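Local coordinates for SsfS6 (Streptomyces sp. SF2575, PDB 4G2T), which is a two-domain protein of the GT-B clan, related to the erythromycin biosynthesis protein CIII family, and binds thymidine-5'-diphosphate, at residues V302-G307 and P321-P326; R228-F233 and V267-D272; H43-A48 and G61-P66. All coordinates share one frame; numbering follows the deposited sequence.

Contact 1. Residues V302-G307 and P321-P326; sequences VVVHHG and PQVSVP. With TYD (thymidine-5'-diphosphate), chain B.
His305 and Gln322 meet on one face of a parallel strand pair and join by their polar ends. His305 NE2 donates to Gln322 OE1 at 2.7 Å. The bond is bent, with 143° at the hydrogen, and ring and amide planes are 45° apart. The CG of His305 sits between its backbone N and carbonyl carbon (chi1 58°). This swings the ring over the neighbouring strand, where one ring face lies over Val323 O and Ser324 CA. At the far side of the ring, ND1 accepts the backbone N-H of Gly307 at 2.9 Å, close to the ring plane. Both ring nitrogens are thus used, and the rotation of the imidazole is fixed.

On the other face, Val304 and Val323 stand side by side and point the same way. Val304 CG2 lies 3.8 Å from Val323 CB. Between the faces runs a ladder of four backbone bonds, the shortest from Val323 N to Val303 O at 2.6 Å. Past the strand end, His306 turns away from 321-326. Its NE2 donates to both O2B (2.8 Å) and O3A (2.9 Å) of thymidine-5'-diphosphate, gripping the diphosphate from the ring edge.

The pair belongs to a beta-alpha-beta unit of a Rossmann-like sheet, with helix 309-317 as the crossover. That helix packs on the His305 and Gln322 face, and helix 332-340 also touches Gln322 and Ser324. Helix 357-366 backs Val304 and Val323. Strand 228-232 flanks 302-305, and strand 344-346 flanks 322-324.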
loop_
_atom_site.group_PDB
_atom_site.type_symbol
_atom_site.label_atom_id
_atom_site.label_comp_id
_atom_site.label_asym_id
_atom_site.label_seq_id
_atom_site.Cartn_x
_atom_site.Cartn_y
_atom_site.Cartn_z
ATOM N N VAL A 302 -0.288 -22.771 -14.987
ATOM C CA VAL A 302 1.097 -23.192 -14.789
ATOM C C VAL A 302 2.065 -22.042 -15.078
ATOM O O VAL A 302 1.827 -21.229 -15.972
ATOM C CB VAL A 302 1.435 -24.430 -15.660
ATOM C CG1 VAL A 302 1.200 -24.133 -17.134
ATOM C CG2 VAL A 302 2.863 -24.903 -15.417
ATOM N N VAL A 303 3.149 -21.968 -14.310
ATOM C CA VAL A 303 4.123 -20.891 -14.458
ATOM C C VAL A 303 5.539 -21.408 -14.699
ATOM O O VAL A 303 6.034 -22.258 -13.962
ATOM C CB VAL A 303 4.145 -19.982 -13.215
ATOM C CG1 VAL A 303 5.118 -18.829 -13.415
ATOM C CG2 VAL A 303 2.753 -19.463 -12.915
ATOM N N VAL A 304 6.187 -20.884 -15.736
ATOM C CA VAL A 304 7.592 -21.173 -15.993
ATOM C C VAL A 304 8.434 -19.982 -15.555
ATOM O O VAL A 304 8.253 -18.872 -16.057
ATOM C CB VAL A 304 7.848 -21.434 -17.485
ATOM C CG1 VAL A 304 9.327 -21.690 -17.735
ATOM C CG2 VAL A 304 7.010 -22.603 -17.966
ATOM N N HIS A 305 9.353 -20.204 -14.620
ATOM C CA HIS A 305 10.139 -19.097 -14.084
ATOM C C HIS A 305 11.604 -19.417 -13.781
ATOM O O HIS A 305 12.072 -20.536 -13.995
ATOM C CB HIS A 305 9.455 -18.491 -12.855
ATOM C CG HIS A 305 9.221 -19.468 -11.746
ATOM N ND1 HIS A 305 10.211 -19.839 -10.861
ATOM C CD2 HIS A 305 8.111 -20.145 -11.373
ATOM C CE1 HIS A 305 9.720 -20.705 -9.993
ATOM N NE2 HIS A 305 8.447 -20.908 -10.282
ATOM N N HIS A 306 12.312 -18.410 -13.277
ATOM C CA HIS A 306 13.751 -18.483 -13.055
ATOM C C HIS A 306 14.094 -18.930 -11.638
ATOM O O HIS A 306 15.239 -18.805 -11.202
ATOM C CB HIS A 306 14.381 -17.116 -13.312
ATOM C CG HIS A 306 13.964 -16.068 -12.329
ATOM N ND1 HIS A 306 12.647 -15.692 -12.153
ATOM C CD2 HIS A 306 14.684 -15.316 -11.463
ATOM C CE1 HIS A 306 12.578 -14.757 -11.225
ATOM N NE2 HIS A 306 13.801 -14.509 -10.789
ATOM N N GLY A 307 13.100 -19.438 -10.921
ATOM C CA GLY A 307 13.301 -19.889 -9.556
ATOM C C GLY A 307 13.370 -18.751 -8.556
ATOM O O GLY A 307 13.784 -18.950 -7.413
ATOM N N PRO A 321 1.095 -24.891 -10.085
ATOM C CA PRO A 321 2.293 -25.688 -10.378
ATOM C C PRO A 321 3.309 -24.890 -11.186
ATOM O O PRO A 321 2.932 -24.151 -12.095
ATOM C CB PRO A 321 1.746 -26.858 -11.203
ATOM C CG PRO A 321 0.445 -26.377 -11.742
ATOM C CD PRO A 321 -0.114 -25.474 -10.689
ATOM N N GLN A 322 4.586 -25.045 -10.854
ATOM C CA GLN A 322 5.631 -24.215 -11.438
ATOM C C GLN A 322 6.686 -25.031 -12.178
ATOM O O GLN A 322 7.008 -26.150 -11.787
ATOM C CB GLN A 322 6.319 -23.402 -10.340
ATOM C CG GLN A 322 5.383 -22.891 -9.260
ATOM C CD GLN A 322 6.125 -22.419 -8.025
ATOM O OE1 GLN A 322 7.273 -21.981 -8.105
ATOM N NE2 GLN A 322 5.475 -22.517 -6.871
ATOM N N VAL A 323 7.224 -24.462 -13.250
ATOM C CA VAL A 323 8.411 -25.021 -13.884
ATOM C C VAL A 323 9.588 -24.118 -13.542
ATOM O O VAL A 323 9.795 -23.079 -14.170
ATOM C CB VAL A 323 8.258 -25.141 -15.410
ATOM C CG1 VAL A 323 9.549 -25.657 -16.032
ATOM C CG2 VAL A 323 7.098 -26.061 -15.753
ATOM N N SER A 324 10.345 -24.513 -12.524
ATOM C CA SER A 324 11.425 -23.683 -12.009
ATOM C C SER A 324 12.752 -23.962 -12.707
ATOM O O SER A 324 13.232 -25.095 -12.723
ATOM C CB SER A 324 11.575 -23.881 -10.499
ATOM O OG SER A 324 12.606 -23.062 -9.976
ATOM N N VAL A 325 13.332 -22.917 -13.286
ATOM C CA VAL A 325 14.663 -22.997 -13.872
ATOM C C VAL A 325 15.605 -22.127 -13.045
ATOM O O VAL A 325 15.823 -20.959 -13.366
ATOM C CB VAL A 325 14.665 -22.524 -15.337
ATOM C CG1 VAL A 325 16.018 -22.795 -15.980
ATOM C CG2 VAL A 325 13.558 -23.215 -16.117
ATOM N N PRO A 326 16.162 -22.701 -11.966
ATOM C CA PRO A 326 16.959 -21.973 -10.973
ATOM C C PRO A 326 18.225 -21.366 -11.566
ATOM O O PRO A 326 19.144 -22.097 -11.936
ATOM C CB PRO A 326 17.333 -23.060 -9.956
ATOM C CG PRO A 326 16.377 -24.180 -10.206
ATOM C CD PRO A 326 16.093 -24.139 -11.666
HETATM P PA TYD B . 11.871 -12.552 -7.599
HETATM O O1A TYD B . 10.791 -13.588 -7.790
HETATM O O2A TYD B . 12.593 -12.801 -6.294
HETATM O O3A TYD B . 12.862 -12.643 -8.803
HETATM P PB TYD B . 14.056 -11.643 -8.917
HETATM O O1B TYD B . 14.540 -11.247 -7.543
HETATM O O2B TYD B . 15.174 -12.324 -9.670
HETATM O O3B TYD B . 13.620 -10.406 -9.668
HETATM O "O5'" TYD B . 11.243 -11.125 -7.583
HETATM C "C5'" TYD B . 10.442 -10.715 -8.626
HETATM C "C4'" TYD B . 9.273 -9.979 -8.073
HETATM O "O4'" TYD B . 8.775 -9.096 -9.021
HETATM C "C3'" TYD B . 8.168 -10.948 -7.748
HETATM O "O3'" TYD B . 7.463 -10.501 -6.654
HETATM C "C2'" TYD B . 7.295 -11.020 -8.957
HETATM C "C1'" TYD B . 7.469 -9.558 -9.513
HETATM N N1 TYD B . 7.121 -9.319 -10.997
HETATM C C2 TYD B . 5.763 -9.394 -11.496
HETATM O O2 TYD B . 4.845 -9.656 -10.741
HETATM N N3 TYD B . 5.463 -9.173 -12.861
HETATM C C4 TYD B . 6.492 -8.868 -13.764
HETATM O O4 TYD B . 6.232 -8.674 -14.955
HETATM C C5 TYD B . 7.894 -8.785 -13.260
HETATM C C5M TYD B . 8.989 -8.460 -14.217
HETATM C C6 TYD B . 8.191 -9.000 -11.931
#

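Contact 2. Residues R228-F233 and V267-D272; sequences RLCLTF and VVAVSD. With TYD (thymidine-5'-diphosphate), chain B.
Arg228 reaches across to Val267 with the middle of its long side chain. From CB the chain runs straight out through CG, which is anti to the backbone N (chi1 -173°). CD then lies 4.0 Å from Val267 CG2, an apolar contact at the valine's near branch. The chain bends at the CG–CD bond (chi3 -67°) and carries the guanidinium away from the valine. There NE forms a salt bridge with Glu265, and NH1 donates to Ala299 O. The charged end is therefore held from outside the two segments.

Further along, Leu231 and Val268 lie side by side on the other face, with Leu231 CD2 4.2 Å from Val268 CG2. The backbone bonds are straight at first: Leu231 N to Val267 O is 2.7 Å. The next, Ala269 N to Leu231 O, is 2.9 Å and more bent, with 132° at the hydrogen. Past this bond a water links the two segments, accepting from Phe233 N at 2.9 Å and donating to Ala269 O at 2.8 Å. The turn of chain after Ala269 borders the thymine of thymidine-5'-diphosphate, with Val270 N 3.1 Å from its O4.

The pair lies inside a parallel sheet. Strand 302-305 adjoins 228-232, strand 285-289 runs beside 265-269, and helix 252-258 packs against Leu231.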
loop_
_atom_site.group_PDB
_atom_site.type_symbol
_atom_site.label_atom_id
_atom_site.label_comp_id
_atom_site.label_asym_id
_atom_site.label_seq_id
_atom_site.Cartn_x
_atom_site.Cartn_y
_atom_site.Cartn_z
ATOM N N ARG A 228 -3.850 -21.695 -19.569
ATOM C CA ARG A 228 -3.022 -20.503 -19.709
ATOM C C ARG A 228 -1.720 -20.627 -18.922
ATOM O O ARG A 228 -1.721 -21.035 -17.761
ATOM C CB ARG A 228 -3.795 -19.251 -19.280
ATOM C CG ARG A 228 -3.067 -17.944 -19.556
ATOM C CD ARG A 228 -3.923 -16.727 -19.218
ATOM N NE ARG A 228 -5.079 -16.592 -20.101
ATOM C CZ ARG A 228 -6.338 -16.513 -19.679
ATOM N NH1 ARG A 228 -6.609 -16.553 -18.382
ATOM N NH2 ARG A 228 -7.326 -16.390 -20.554
ATOM N N LEU A 229 -0.610 -20.273 -19.563
ATOM C CA LEU A 229 0.703 -20.360 -18.932
ATOM C C LEU A 229 1.316 -18.978 -18.731
ATOM O O LEU A 229 1.236 -18.118 -19.607
ATOM C CB LEU A 229 1.639 -21.248 -19.762
ATOM C CG LEU A 229 3.090 -21.434 -19.301
ATOM C CD1 LEU A 229 3.566 -22.847 -19.602
ATOM C CD2 LEU A 229 4.021 -20.420 -19.958
ATOM N N CYS A 230 1.936 -18.772 -17.573
ATOM C CA CYS A 230 2.630 -17.523 -17.291
ATOM C C CYS A 230 4.141 -17.704 -17.368
ATOM O O CYS A 230 4.713 -18.542 -16.673
ATOM C CB CYS A 230 2.239 -16.976 -15.918
ATOM S SG CYS A 230 3.133 -15.476 -15.454
ATOM N N LEU A 231 4.782 -16.910 -18.217
ATOM C CA LEU A 231 6.225 -16.988 -18.403
ATOM C C LEU A 231 6.902 -15.730 -17.870
ATOM O O LEU A 231 6.711 -14.640 -18.405
ATOM C CB LEU A 231 6.552 -17.181 -19.884
ATOM C CG LEU A 231 8.030 -17.274 -20.267
ATOM C CD1 LEU A 231 8.679 -18.499 -19.640
ATOM C CD2 LEU A 231 8.186 -17.291 -21.780
ATOM N N THR A 232 7.691 -15.883 -16.812
ATOM C CA THR A 232 8.355 -14.742 -16.190
ATOM C C THR A 232 9.735 -15.109 -15.654
ATOM O O THR A 232 9.930 -16.195 -15.117
ATOM C CB THR A 232 7.505 -14.153 -15.044
ATOM O OG1 THR A 232 8.242 -13.119 -14.380
ATOM C CG2 THR A 232 7.128 -15.232 -14.038
ATOM N N PHE A 233 10.694 -14.200 -15.803
ATOM C CA PHE A 233 12.047 -14.435 -15.304
ATOM C C PHE A 233 12.477 -13.404 -14.263
ATOM O O PHE A 233 13.648 -13.338 -13.889
ATOM C CB PHE A 233 13.055 -14.490 -16.455
ATOM C CG PHE A 233 13.087 -15.812 -17.174
ATOM C CD1 PHE A 233 12.518 -16.940 -16.604
ATOM C CD2 PHE A 233 13.694 -15.929 -18.413
ATOM C CE1 PHE A 233 12.547 -18.157 -17.259
ATOM C CE2 PHE A 233 13.727 -17.144 -19.074
ATOM C CZ PHE A 233 13.152 -18.258 -18.496
ATOM N N VAL A 267 1.187 -15.981 -21.318
ATOM C CA VAL A 267 1.333 -14.585 -20.938
ATOM C C VAL A 267 2.732 -14.381 -20.368
ATOM O O VAL A 267 3.169 -15.134 -19.499
ATOM C CB VAL A 267 0.292 -14.175 -19.878
ATOM C CG1 VAL A 267 0.599 -12.789 -19.332
ATOM C CG2 VAL A 267 -1.113 -14.228 -20.461
ATOM N N VAL A 268 3.434 -13.369 -20.864
ATOM C CA VAL A 268 4.796 -13.113 -20.414
ATOM C C VAL A 268 4.875 -11.925 -19.458
ATOM O O VAL A 268 4.676 -10.778 -19.860
ATOM C CB VAL A 268 5.750 -12.877 -21.600
ATOM C CG1 VAL A 268 7.173 -12.685 -21.103
ATOM C CG2 VAL A 268 5.675 -14.041 -22.576
ATOM N N ALA A 269 5.164 -12.209 -18.193
ATOM C CA ALA A 269 5.345 -11.163 -17.196
ATOM C C ALA A 269 6.798 -10.700 -17.182
ATOM O O ALA A 269 7.666 -11.358 -16.613
ATOM C CB ALA A 269 4.926 -11.656 -15.820
ATOM N N VAL A 270 7.051 -9.560 -17.816
ATOM C CA VAL A 270 8.403 -9.039 -17.958
ATOM C C VAL A 270 8.323 -7.518 -18.051
ATOM O O VAL A 270 7.248 -6.972 -18.288
ATOM C CB VAL A 270 9.085 -9.626 -19.217
ATOM C CG1 VAL A 270 8.490 -9.020 -20.480
ATOM C CG2 VAL A 270 10.598 -9.428 -19.175
ATOM N N SER A 271 9.447 -6.837 -17.844
ATOM C CA SER A 271 9.492 -5.378 -17.919
ATOM C C SER A 271 8.912 -4.862 -19.234
ATOM O O SER A 271 9.126 -5.457 -20.291
ATOM C CB SER A 271 10.928 -4.877 -17.746
ATOM O OG SER A 271 10.986 -3.463 -17.829
ATOM N N ASP A 272 8.169 -3.761 -19.155
ATOM C CA ASP A 272 7.497 -3.189 -20.319
ATOM C C ASP A 272 8.471 -2.814 -21.433
ATOM O O ASP A 272 8.156 -2.955 -22.615
ATOM C CB ASP A 272 6.660 -1.974 -19.914
ATOM C CG ASP A 272 5.439 -2.353 -19.098
ATOM O OD1 ASP A 272 4.838 -3.412 -19.382
ATOM O OD2 ASP A 272 5.078 -1.594 -18.175
HETATM P PA TYD B . 11.871 -12.552 -7.599
HETATM O O1A TYD B . 10.791 -13.588 -7.790
HETATM O O2A TYD B . 12.593 -12.801 -6.294
HETATM O O3A TYD B . 12.862 -12.643 -8.803
HETATM P PB TYD B . 14.056 -11.643 -8.917
HETATM O O1B TYD B . 14.540 -11.247 -7.543
HETATM O O2B TYD B . 15.174 -12.324 -9.670
HETATM O O3B TYD B . 13.620 -10.406 -9.668
HETATM O "O5'" TYD B . 11.243 -11.125 -7.583
HETATM C "C5'" TYD B . 10.442 -10.715 -8.626
HETATM C "C4'" TYD B . 9.273 -9.979 -8.073
HETATM O "O4'" TYD B . 8.775 -9.096 -9.021
HETATM C "C3'" TYD B . 8.168 -10.948 -7.748
HETATM O "O3'" TYD B . 7.463 -10.501 -6.654
HETATM C "C2'" TYD B . 7.295 -11.020 -8.957
HETATM C "C1'" TYD B . 7.469 -9.558 -9.513
HETATM N N1 TYD B . 7.121 -9.319 -10.997
HETATM C C2 TYD B . 5.763 -9.394 -11.496
HETATM O O2 TYD B . 4.845 -9.656 -10.741
HETATM N N3 TYD B . 5.463 -9.173 -12.861
HETATM C C4 TYD B . 6.492 -8.868 -13.764
HETATM O O4 TYD B . 6.232 -8.674 -14.955
HETATM C C5 TYD B . 7.894 -8.785 -13.260
HETATM C C5M TYD B . 8.989 -8.460 -14.217
HETATM C C6 TYD B . 8.191 -9.000 -11.931
HETATM O O HOH W 1 10.492 -11.471 -16.624
#

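Contact 3. Residues H43-A48 and G61-P66; sequences HEVLVA and GLPFAP
Leu62 wedges its forked end against Val45 and Val47, which project from alternate positions of the facing strand. Its CD1 touches Val47 CG2 at 3.8 Å, and its CD2 touches Val45 CG2 at 4.1 Å. Each branch of the fork thus has a valine methyl of its own. The Leu62 CG lies anti to the carbonyl carbon (chi1 -64°), which sends the fork toward this pair of methyls.

Pro63 is the next bump. Its ring fits against the backbone between Val45 and Leu46, with CG 3.4 Å from Val45 O. Leu46 packs on the neighbouring part of the ring: Leu46 CD1 is 3.8 Å from Pro63 CB. The same methyl reaches on to Ala65, whose small CB lies 4.2 Å from it. Beyond this point the strands pair in parallel. Val47 N donates to Pro63 O and Ala65 N to Val47 O, both at 3.1 Å, so Val47 is gripped at N and O. The Phe64 ring leans past Val47 O, with CD1 3.5 Å away.

The unit is a beta-alpha-beta crossover through helix 54-58, whose Val57 meets Val47, Leu62 and Phe64. Strand 64-66 is the edge of the sheet within the chain. Val216 of the second subunit packs on Leu46 and Pro63, and Phe64 makes backbone hydrogen bonds to that subunit.

Chemically the contact is greasy at the side chains and polar only along the backbone. Its fit therefore rests on the shapes of branched and ring side chains, and two backbone bonds set the register.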
loop_
_atom_site.group_PDB
_atom_site.type_symbol
_atom_site.label_atom_id
_atom_site.label_comp_id
_atom_site.label_asym_id
_atom_site.label_seq_id
_atom_site.Cartn_x
_atom_site.Cartn_y
_atom_site.Cartn_z
ATOM N N HIS A 43 0.690 2.252 13.411
ATOM C CA HIS A 43 2.105 2.544 13.619
ATOM C C HIS A 43 2.686 3.382 12.486
ATOM O O HIS A 43 2.137 3.429 11.388
ATOM C CB HIS A 43 2.901 1.248 13.777
ATOM C CG HIS A 43 2.366 0.341 14.840
ATOM N ND1 HIS A 43 2.558 0.574 16.184
ATOM C CD2 HIS A 43 1.639 -0.799 14.756
ATOM C CE1 HIS A 43 1.974 -0.384 16.883
ATOM N NE2 HIS A 43 1.409 -1.230 16.038
ATOM N N GLU A 44 3.803 4.042 12.769
ATOM C CA GLU A 44 4.483 4.874 11.786
ATOM C C GLU A 44 5.583 4.072 11.100
ATOM O O GLU A 44 6.512 3.596 11.753
ATOM C CB GLU A 44 5.085 6.100 12.474
ATOM C CG GLU A 44 4.693 7.432 11.860
ATOM C CD GLU A 44 5.284 8.610 12.612
ATOM O OE1 GLU A 44 5.922 9.469 11.967
ATOM O OE2 GLU A 44 5.109 8.678 13.847
ATOM N N VAL A 45 5.478 3.918 9.784
ATOM C CA VAL A 45 6.468 3.149 9.035
ATOM C C VAL A 45 7.225 4.001 8.018
ATOM O O VAL A 45 6.654 4.879 7.369
ATOM C CB VAL A 45 5.838 1.922 8.332
ATOM C CG1 VAL A 45 5.168 1.013 9.350
ATOM C CG2 VAL A 45 4.843 2.356 7.267
ATOM N N LEU A 46 8.520 3.740 7.899
ATOM C CA LEU A 46 9.358 4.409 6.913
ATOM C C LEU A 46 10.308 3.400 6.286
ATOM O O LEU A 46 11.116 2.781 6.979
ATOM C CB LEU A 46 10.151 5.547 7.554
ATOM C CG LEU A 46 11.123 6.279 6.626
ATOM C CD1 LEU A 46 10.375 6.935 5.473
ATOM C CD2 LEU A 46 11.940 7.307 7.395
ATOM N N VAL A 47 10.205 3.229 4.972
ATOM C CA VAL A 47 11.044 2.265 4.274
ATOM C C VAL A 47 12.320 2.915 3.753
ATOM O O VAL A 47 12.275 3.846 2.947
ATOM C CB VAL A 47 10.299 1.599 3.108
ATOM C CG1 VAL A 47 11.162 0.515 2.482
ATOM C CG2 VAL A 47 8.976 1.022 3.586
ATOM N N ALA A 48 13.458 2.417 4.222
ATOM C CA ALA A 48 14.751 2.931 3.796
ATOM C C ALA A 48 15.454 1.928 2.891
ATOM O O ALA A 48 15.709 0.791 3.287
ATOM C CB ALA A 48 15.614 3.255 5.004
ATOM N N GLY A 61 2.667 2.375 -1.844
ATOM C CA GLY A 61 1.941 3.252 -0.943
ATOM C C GLY A 61 2.670 3.540 0.356
ATOM O O GLY A 61 2.065 3.985 1.330
ATOM N N LEU A 62 3.977 3.295 0.369
ATOM C CA LEU A 62 4.775 3.465 1.579
ATOM C C LEU A 62 5.734 4.648 1.476
ATOM O O LEU A 62 6.239 4.949 0.395
ATOM C CB LEU A 62 5.559 2.183 1.877
ATOM C CG LEU A 62 4.720 0.944 2.193
ATOM C CD1 LEU A 62 5.608 -0.284 2.325
ATOM C CD2 LEU A 62 3.906 1.160 3.458
ATOM N N PRO A 63 5.979 5.329 2.607
ATOM C CA PRO A 63 6.952 6.427 2.675
ATOM C C PRO A 63 8.364 5.921 2.397
ATOM O O PRO A 63 8.704 4.812 2.810
ATOM C CB PRO A 63 6.845 6.900 4.129
ATOM C CG PRO A 63 5.495 6.455 4.579
ATOM C CD PRO A 63 5.258 5.155 3.879
ATOM N N PHE A 64 9.175 6.722 1.712
ATOM C CA PHE A 64 10.507 6.282 1.310
ATOM C C PHE A 64 11.614 7.273 1.654
ATOM O O PHE A 64 11.421 8.487 1.598
ATOM C CB PHE A 64 10.538 5.974 -0.190
ATOM C CG PHE A 64 11.916 5.699 -0.726
ATOM C CD1 PHE A 64 12.524 4.473 -0.512
ATOM C CD2 PHE A 64 12.602 6.667 -1.444
ATOM C CE1 PHE A 64 13.791 4.218 -1.002
ATOM C CE2 PHE A 64 13.870 6.417 -1.936
ATOM C CZ PHE A 64 14.464 5.190 -1.715
ATOM N N ALA A 65 12.779 6.736 2.004
ATOM C CA ALA A 65 13.975 7.536 2.230
ATOM C C ALA A 65 15.199 6.779 1.720
ATOM O O ALA A 65 15.416 5.626 2.090
ATOM C CB ALA A 65 14.124 7.862 3.703
ATOM N N PRO A 66 16.000 7.425 0.859
ATOM C CA PRO A 66 17.177 6.786 0.260
ATOM C C PRO A 66 18.358 6.695 1.225
ATOM O O PRO A 66 18.633 7.644 1.959
ATOM C CB PRO A 66 17.518 7.718 -0.904
ATOM C CG PRO A 66 17.034 9.054 -0.459
ATOM C CD PRO A 66 15.798 8.796 0.360
#

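Contacts 1 and 2 are parts of one sheet. Strands 302-305 and 228-232 are neighbours in it, and Val304 N lies 2.9 Å from Cys230 O in a probable hydrogen bond. Their centres are 11 Å apart. Both reach thymidine-5'-diphosphate, but at different ends: contact 1 meets the diphosphate and contact 2 the thymine. Contact 3 lies in the other sheet of the two-domain fold. Its centre is 32 Å from that of contact 1 and 29 Å from that of contact 2. Nearest atoms are about 20 Å and about 17 Å apart. It stands back from the ligand, with the Leu62 side chain about 14 Å away, and faces the second subunit instead.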